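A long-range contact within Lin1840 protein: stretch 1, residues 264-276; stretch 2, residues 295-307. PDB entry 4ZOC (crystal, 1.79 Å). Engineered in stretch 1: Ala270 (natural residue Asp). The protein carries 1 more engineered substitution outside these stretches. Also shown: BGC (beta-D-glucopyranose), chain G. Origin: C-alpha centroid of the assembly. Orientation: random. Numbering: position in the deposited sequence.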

ATOM      1  N   ASP A 264      -6.477  32.079  -1.385  1.00 12.58           N
ATOM      2  CA  ASP A 264      -5.703  33.276  -1.154  1.00 14.60           C
ATOM      3  C   ASP A 264      -5.568  33.616   0.330  1.00 17.81           C
ATOM      4  O   ASP A 264      -5.270  34.763   0.641  1.00 17.69           O
ATOM      5  N   GLY A 265      -5.642  32.619   1.219  1.00 11.70           N
ATOM      6  CA  GLY A 265      -5.473  32.819   2.614  1.00 12.25           C
ATOM      7  C   GLY A 265      -4.114  32.314   3.106  1.00  9.19           C
ATOM      8  O   GLY A 265      -3.171  32.006   2.337  1.00  8.51           O
ATOM      9  N   VAL A 266      -3.980  32.333   4.445  1.00 10.33           N
ATOM     10  CA  VAL A 266      -2.763  31.957   5.114  1.00  9.24           C
ATOM     11  C   VAL A 266      -2.566  30.441   4.882  1.00 10.04           C
ATOM     12  O   VAL A 266      -3.454  29.665   5.165  1.00  9.43           O
ATOM     13  N   LEU A 267      -1.389  30.074   4.363  1.00  9.65           N
ATOM     14  CA  LEU A 267      -0.934  28.671   4.366  1.00  8.81           C
ATOM     15  C   LEU A 267       0.035  28.550   5.563  1.00  8.78           C
ATOM     16  O   LEU A 267       1.108  29.247   5.622  1.00 12.67           O
ATOM     17  N   ILE A 268      -0.347  27.761   6.572  1.00  6.96           N
ATOM     18  CA  ILE A 268       0.463  27.525   7.785  1.00  7.57           C
ATOM     19  C   ILE A 268       1.071  26.136   7.699  1.00  8.49           C
ATOM     20  O   ILE A 268       0.449  25.185   7.182  1.00  8.76           O
ATOM     21  N   SER A 269       2.300  26.011   8.145  1.00  8.86           N
ATOM     22  CA  SER A 269       2.929  24.721   8.252  1.00  9.26           C
ATOM     23  C   SER A 269       2.320  23.889   9.314  1.00  6.87           C
ATOM     24  O   SER A 269       1.895  24.395  10.349  1.00  8.21           O
ATOM     25  N   ALA A 270       2.307  22.564   9.104  1.00  5.97           N
ATOM     26  CA  ALA A 270       2.175  21.657  10.218  1.00  7.10           C
ATOM     27  C   ALA A 270       3.367  21.880  11.186  1.00  8.10           C
ATOM     28  O   ALA A 270       4.400  22.540  10.807  1.00  8.40           O
ATOM     29  N   TRP A 271       3.293  21.327  12.420  1.00  7.36           N
ATOM     30  CA  TRP A 271       4.289  21.602  13.429  1.00  7.95           C
ATOM     31  C   TRP A 271       5.687  21.165  13.009  1.00  8.62           C
ATOM     32  O   TRP A 271       5.928  20.012  12.772  1.00  9.25           O
ATOM     33  N   GLY A 272       6.600  22.154  12.946  1.00  7.97           N
ATOM     34  CA  GLY A 272       7.950  21.944  12.563  1.00  7.49           C
ATOM     35  C   GLY A 272       8.173  21.496  11.110  1.00  8.17           C
ATOM     36  O   GLY A 272       9.326  21.211  10.760  1.00 10.48           O
ATOM     37  N   ALA A 273       7.138  21.466  10.244  1.00  7.57           N
ATOM     38  CA  ALA A 273       7.276  20.836   8.961  1.00  8.08           C
ATOM     39  C   ALA A 273       8.213  21.642   8.044  1.00  9.91           C
ATOM     40  O   ALA A 273       8.773  21.114   7.054  1.00  9.56           O
ATOM     41  N   VAL A 274       8.383  22.925   8.321  1.00 10.12           N
ATOM     42  CA  VAL A 274       9.387  23.691   7.535  1.00  9.29           C
ATOM     43  C   VAL A 274      10.813  23.150   7.793  1.00  8.36           C
ATOM     44  O   VAL A 274      11.521  22.820   6.847  1.00 10.88           O
ATOM     45  N   ALA A 275      11.215  23.037   9.069  1.00  9.08           N
ATOM     46  CA  ALA A 275      12.528  22.527   9.485  1.00 10.50           C
ATOM     47  C   ALA A 275      12.719  21.081   9.037  1.00 10.83           C
ATOM     48  O   ALA A 275      13.801  20.637   8.633  1.00 10.50           O
ATOM     49  N   GLU A 276      11.614  20.381   8.968  1.00  9.81           N
ATOM     50  CA  GLU A 276      11.606  18.911   8.756  1.00  8.62           C
ATOM     51  C   GLU A 276      11.848  18.581   7.311  1.00  8.76           C
ATOM     52  O   GLU A 276      12.147  17.434   6.994  1.00  8.43           O
ATOM     53  N   GLU A 295       9.230  30.061  -1.204  1.00 11.41           N
ATOM     54  CA  GLU A 295       8.946  29.920  -2.603  1.00 11.55           C
ATOM     55  C   GLU A 295       7.625  29.188  -2.833  1.00 12.15           C
ATOM     56  O   GLU A 295       6.864  29.482  -3.763  1.00 10.35           O
ATOM     57  N   ALA A 296       7.367  28.181  -1.982  1.00 11.12           N
ATOM     58  CA  ALA A 296       6.135  27.382  -2.099  1.00  9.43           C
ATOM     59  C   ALA A 296       4.956  28.078  -1.457  1.00  9.33           C
ATOM     60  O   ALA A 296       3.823  27.569  -1.473  1.00 12.52           O
ATOM     61  N   GLY A 297       5.143  29.257  -0.843  1.00  9.59           N
ATOM     62  CA  GLY A 297       3.984  30.001  -0.361  1.00  9.58           C
ATOM     63  C   GLY A 297       3.446  29.749   1.051  1.00  9.15           C
ATOM     64  O   GLY A 297       2.263  30.065   1.370  1.00  9.92           O
ATOM     65  N   VAL A 298       4.293  29.175   1.857  1.00 10.66           N
ATOM     66  CA  VAL A 298       4.000  28.918   3.267  1.00  9.58           C
ATOM     67  C   VAL A 298       4.166  30.275   3.958  1.00  9.19           C
ATOM     68  O   VAL A 298       5.231  30.851   3.907  1.00 11.31           O
ATOM     69  N   ASP A 299       3.100  30.741   4.577  1.00  8.15           N
ATOM     70  CA  ASP A 299       3.072  32.057   5.199  1.00 10.11           C
ATOM     71  C   ASP A 299       3.495  32.094   6.625  1.00 10.58           C
ATOM     72  O   ASP A 299       3.849  33.159   7.130  1.00 12.55           O
ATOM     73  N   LEU A 300       3.377  30.957   7.315  1.00 10.07           N
ATOM     74  CA  LEU A 300       3.452  30.944   8.807  1.00  8.39           C
ATOM     75  C   LEU A 300       4.090  29.665   9.253  1.00  8.64           C
ATOM     76  O   LEU A 300       3.531  28.592   8.971  1.00  9.08           O
ATOM     77  N   GLU A 301       5.246  29.782   9.895  1.00  8.33           N
ATOM     78  CA  GLU A 301       6.071  28.681  10.340  1.00  9.08           C
ATOM     79  C   GLU A 301       5.714  28.330  11.770  1.00  9.35           C
ATOM     80  O   GLU A 301       5.876  29.144  12.683  1.00 10.54           O
ATOM     81  N   MET A 302       5.167  27.117  11.933  1.00 10.28           N
ATOM     82  CA  MET A 302       4.677  26.723  13.223  1.00  7.93           C
ATOM     83  C   MET A 302       5.809  26.158  14.112  1.00  8.76           C
ATOM     84  O   MET A 302       6.259  25.003  13.942  1.00  7.41           O
ATOM     85  N   MET A 303       6.313  26.990  15.051  1.00  9.31           N
ATOM     86  CA  MET A 303       7.245  26.508  16.144  1.00  9.90           C
ATOM     87  C   MET A 303       8.623  26.011  15.765  1.00  9.29           C
ATOM     88  O   MET A 303       9.307  25.343  16.501  1.00 10.89           O
ATOM     89  N   THR A 304       9.082  26.470  14.612  1.00  9.84           N
ATOM     90  CA  THR A 304      10.498  26.350  14.187  1.00  9.17           C
ATOM     91  C   THR A 304      10.972  27.720  13.693  1.00 10.44           C
ATOM     92  O   THR A 304      10.157  28.642  13.526  1.00 10.73           O
ATOM     93  N   THR A 305      12.292  27.804  13.492  1.00 12.09           N
ATOM     94  CA  THR A 305      13.017  29.014  13.396  1.00 13.33           C
ATOM     95  C   THR A 305      13.722  29.217  12.071  1.00 12.46           C
ATOM     96  O   THR A 305      14.539  30.099  12.003  1.00 16.20           O
ATOM     97  N   CYS A 306      13.375  28.499  10.986  1.00 13.00           N
ATOM     98  CA  CYS A 306      14.003  28.720   9.754  1.00  9.96           C
ATOM     99  C   CYS A 306      13.749  30.130   9.221  1.00 12.39           C
ATOM    100  O   CYS A 306      14.699  30.823   8.849  1.00 13.58           O
ATOM    101  N   TYR A 307      12.480  30.546   9.145  1.00  9.64           N
ATOM    102  CA  TYR A 307      12.174  31.891   8.685  1.00 11.23           C
ATOM    103  C   TYR A 307      12.854  32.944   9.506  1.00 12.54           C
ATOM    104  O   TYR A 307      13.587  33.826   8.962  1.00 14.33           O
TER

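The most unusual feature of this contact is the indole of Trp271, held between a methionine and a sugar. Over one face of the ring lies Met303, whose CB sits 3.9 Å from the centroid of the six-membered ring and only 15° off its normal, the geometry of a CH-pi contact; Met303 CG also comes within 3.8 Å of Trp271 CH2. Over the opposite face lies the beta-D-glucopyranose, represented by its C1 atom, and the closest pair between residue and sugar is Trp271 CB to BGC O4 at 3.8 Å. The ring adopts chi1 t with chi2 at -66°, while Met303 is m at all three chi angles and has positive phi. Met302 approaches differently: its SD is 3.7 Å from Trp271 CB, but lies 66° off the ring normal, so the sulfur is oblique to the ring.

Met302 points toward stretch 1 and has the largest covered area of any residue here, 110 Å². Met302 is t, t as far as SD, and chi3 m then sets Met302 CE 3.5 Å from Ile268 CD1. Ile268, t at both chi angles, also meets Leu300 (chi1 t, chi2 p) through CD1 to CD2 at 3.8 Å. These two residues form the single backbone bridge, supported by Ser269 N donating to Leu300 O at 3.0 Å with an angle of 171°.

Two side chains substitute for backbone partners. Asp299, with chi1 m, points toward stretch 1 and accepts from Leu267 N at OD2 (3.0 Å, 164°), while its own N donates to Leu267 O at 2.7 Å, so Asp299 engages both the backbone N and the backbone O of Leu267, one through its side chain and one through its own backbone N. Ser269, with chi1 p, accepts from Met302 N at OG (2.9 Å, 171°) and donates from OG to Ala270 O at 2.8 Å. Ala270, an engineered residue in place of the natural Asp, directs its CB away from stretch 2. Beyond it, Gly272 N donates to Met302 O at 3.0 Å, and Gly272 CA packs 3.5 Å from Thr304 CG2.

A single water links the two stretches. It donates to Ser269 OG at 3.0 Å and to Thr304 OG1 at 2.8 Å, and accepts from Val274 N at 2.8 Å. Thr304 (p) in turn donates from OG1 to Glu301 OE2 at 2.5 Å. Although the CB of Glu301 points away, its extended t, t chain carries the carboxylate back, where OE2 also accepts from Cys306 N (3.1 Å) and lies 3.6 Å from Val274 CB.

Apolar contacts fill in the remainder. Leu267 (t, p) places CD2 4.2 Å from Val298 CG2, and Val298 CG1 in turn lies 4.3 Å from Val274 CG2. Val274, with chi1 t, points toward stretch 2 and sets CG1 3.9 Å from Cys306 CB. Ala275 CB touches Thr304 CG2 at 3.8 Å and Cys306 SG at 3.9 Å.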

ATOM      1  CB  ASP A 264      -6.345  34.502  -1.856  1.00 21.79           C
ATOM      2  CG  ASP A 264      -5.374  35.708  -1.954  1.00 22.71           C
ATOM      3  OD1 ASP A 264      -4.160  35.551  -2.223  1.00 28.29           O
ATOM      4  OD2 ASP A 264      -5.803  36.847  -1.782  1.00 29.83           O
ATOM      5  CB  VAL A 266      -2.793  32.336   6.598  1.00  8.70           C
ATOM      6  CG1 VAL A 266      -1.622  31.707   7.382  1.00  9.99           C
ATOM      7  CG2 VAL A 266      -2.807  33.886   6.735  1.00  9.86           C
ATOM      8  CB  LEU A 267      -0.312  28.313   3.001  1.00  9.58           C
ATOM      9  CG  LEU A 267       0.237  26.885   2.853  1.00  9.62           C
ATOM     10  CD1 LEU A 267      -0.885  25.845   3.021  1.00 10.20           C
ATOM     11  CD2 LEU A 267       0.962  26.716   1.573  1.00 10.11           C
ATOM     12  CB  ILE A 268      -0.453  27.681   9.097  1.00  7.01           C
ATOM     13  CG1 ILE A 268       0.411  27.576  10.379  1.00  7.26           C
ATOM     14  CG2 ILE A 268      -1.606  26.671   9.099  1.00  7.68           C
ATOM     15  CD1 ILE A 268      -0.406  27.700  11.717  1.00  6.30           C
ATOM     16  CB  SER A 269       4.449  24.850   8.500  1.00  9.98           C
ATOM     17  OG  SER A 269       4.802  25.129   9.870  1.00  8.89           O
ATOM     18  CB  ALA A 270       2.067  20.222   9.731  1.00  7.90           C
ATOM     19  CB  TRP A 271       3.943  20.970  14.743  1.00  8.28           C
ATOM     20  CG  TRP A 271       4.872  21.278  15.915  1.00 11.38           C
ATOM     21  CD1 TRP A 271       6.172  20.909  16.044  1.00 13.08           C
ATOM     22  CD2 TRP A 271       4.537  21.967  17.121  1.00 11.14           C
ATOM     23  NE1 TRP A 271       6.670  21.293  17.247  1.00 17.07           N
ATOM     24  CE2 TRP A 271       5.679  21.936  17.941  1.00 13.81           C
ATOM     25  CE3 TRP A 271       3.358  22.474  17.639  1.00 15.11           C
ATOM     26  CZ2 TRP A 271       5.697  22.495  19.227  1.00 16.75           C
ATOM     27  CZ3 TRP A 271       3.385  23.073  18.887  1.00 15.12           C
ATOM     28  CH2 TRP A 271       4.528  23.038  19.683  1.00 18.53           C
ATOM     29  CB  ALA A 273       5.908  20.724   8.300  1.00  9.45           C
ATOM     30  CB  VAL A 274       9.310  25.212   7.827  1.00  9.99           C
ATOM     31  CG1 VAL A 274      10.456  25.890   7.125  1.00 11.53           C
ATOM     32  CG2 VAL A 274       7.954  25.810   7.366  1.00 10.17           C
ATOM     33  CB  ALA A 275      12.681  22.679  11.003  1.00 11.44           C
ATOM     34  CB  GLU A 276      10.347  18.280   9.324  1.00  8.62           C
ATOM     35  CG  GLU A 276      10.436  18.200  10.869  1.00 12.18           C
ATOM     36  CD  GLU A 276       9.149  17.896  11.571  1.00 12.72           C
ATOM     37  OE1 GLU A 276       8.202  17.477  10.882  1.00 11.85           O
ATOM     38  OE2 GLU A 276       9.201  18.012  12.820  1.00 14.93           O
ATOM     39  CB  GLU A 295      10.084  29.206  -3.283  1.00 14.69           C
ATOM     40  CG  GLU A 295      11.294  30.120  -3.537  1.00 15.42           C
ATOM     41  CD  GLU A 295      12.518  29.401  -4.036  1.00 20.96           C
ATOM     42  OE1 GLU A 295      12.472  28.163  -4.059  1.00 17.89           O
ATOM     43  OE2 GLU A 295      13.512  30.092  -4.462  1.00 19.40           O
ATOM     44  CB  ALA A 296       6.354  25.993  -1.469  1.00  9.06           C
ATOM     45  CB  VAL A 298       4.954  27.868   3.897  1.00  8.95           C
ATOM     46  CG1 VAL A 298       4.692  27.770   5.382  1.00  9.91           C
ATOM     47  CG2 VAL A 298       4.760  26.498   3.264  1.00  9.72           C
ATOM     48  CB  ASP A 299       1.698  32.646   5.084  1.00  9.69           C
ATOM     49  CG  ASP A 299       1.246  32.739   3.635  1.00 10.58           C
ATOM     50  OD1 ASP A 299       2.094  33.084   2.755  1.00 11.94           O
ATOM     51  OD2 ASP A 299       0.040  32.562   3.402  1.00 11.05           O
ATOM     52  CB  LEU A 300       2.024  31.113   9.364  1.00  8.66           C
ATOM     53  CG  LEU A 300       1.879  31.256  10.882  1.00 10.04           C
ATOM     54  CD1 LEU A 300       2.796  32.341  11.499  1.00 10.34           C
ATOM     55  CD2 LEU A 300       0.391  31.391  11.265  1.00 10.30           C
ATOM     56  CB  GLU A 301       7.551  29.026  10.227  1.00  9.58           C
ATOM     57  CG  GLU A 301       8.473  27.896  10.700  1.00  9.66           C
ATOM     58  CD  GLU A 301       9.869  28.064  10.327  1.00  8.87           C
ATOM     59  OE1 GLU A 301      10.217  29.160   9.844  1.00  9.81           O
ATOM     60  OE2 GLU A 301      10.654  27.104  10.577  1.00 10.60           O
ATOM     61  CB  MET A 302       3.591  25.647  13.044  1.00  8.41           C
ATOM     62  CG  MET A 302       3.016  25.182  14.370  1.00  9.65           C
ATOM     63  SD  MET A 302       1.732  23.901  14.290  1.00  9.51           S
ATOM     64  CE  MET A 302       0.399  24.734  13.419  1.00  8.41           C
ATOM     65  CB  MET A 303       6.515  25.532  17.026  1.00 11.18           C
ATOM     66  CG  MET A 303       5.701  26.260  18.097  1.00 11.83           C
ATOM     67  SD  MET A 303       6.747  27.234  19.256  1.00 13.61           S
ATOM     68  CE  MET A 303       7.480  25.920  20.231  1.00 14.27           C
ATOM     69  CB  THR A 304      10.742  25.173  13.170  1.00  9.00           C
ATOM     70  OG1 THR A 304       9.803  25.257  12.064  1.00  9.10           O
ATOM     71  CG2 THR A 304      10.590  23.886  13.890  1.00  9.46           C
ATOM     72  CB  THR A 305      14.037  29.121  14.521  1.00 16.12           C
ATOM     73  OG1 THR A 305      14.978  28.063  14.416  1.00 19.25           O
ATOM     74  CG2 THR A 305      13.385  29.015  15.898  1.00 16.47           C
ATOM     75  CB  CYS A 306      13.556  27.688   8.664  1.00 11.03           C
ATOM     76  SG  CYS A 306      13.828  26.001   9.204  1.00 14.17           S
ATOM     77  CB  TYR A 307      10.672  32.179   8.622  1.00 10.88           C
ATOM     78  CG  TYR A 307       9.904  31.524   7.433  1.00 11.09           C
ATOM     79  CD1 TYR A 307      10.562  30.856   6.376  1.00  9.49           C
ATOM     80  CD2 TYR A 307       8.514  31.569   7.399  1.00 10.58           C
ATOM     81  CE1 TYR A 307       9.858  30.334   5.326  1.00 10.98           C
ATOM     82  CE2 TYR A 307       7.806  31.061   6.335  1.00 13.51           C
ATOM     83  CZ  TYR A 307       8.484  30.388   5.307  1.00 10.94           C
ATOM     84  OH  TYR A 307       7.816  29.919   4.231  1.00 12.04           O
TER
HETATM   85  C2  BGC G 801       4.773  17.968  19.406  1.00 15.65           C
HETATM   86  C3  BGC G 801       4.828  17.765  17.854  1.00 16.23           C
HETATM   87  C4  BGC G 801       3.418  17.458  17.228  1.00 14.35           C
HETATM   88  C5  BGC G 801       2.460  18.549  17.757  1.00 15.35           C
HETATM   89  C6  BGC G 801       1.101  18.302  17.185  1.00 15.55           C
HETATM   90  C1  BGC G 801       3.806  19.063  19.681  1.00 16.17           C
HETATM   91  O1  BGC G 801       3.769  19.364  21.097  1.00 19.65           O
HETATM   92  O2  BGC G 801       6.048  18.309  19.940  1.00 21.38           O
HETATM   93  O3  BGC G 801       5.778  16.724  17.543  1.00 19.15           O
HETATM   94  O4  BGC G 801       3.439  17.340  15.755  1.00 11.67           O
HETATM   95  O5  BGC G 801       2.522  18.671  19.216  1.00 15.20           O
HETATM   96  O6  BGC G 801       0.620  17.080  17.736  1.00 18.49           O
HETATM   97  O   HOH W   1       7.614  24.437  10.603  1.00  9.56           O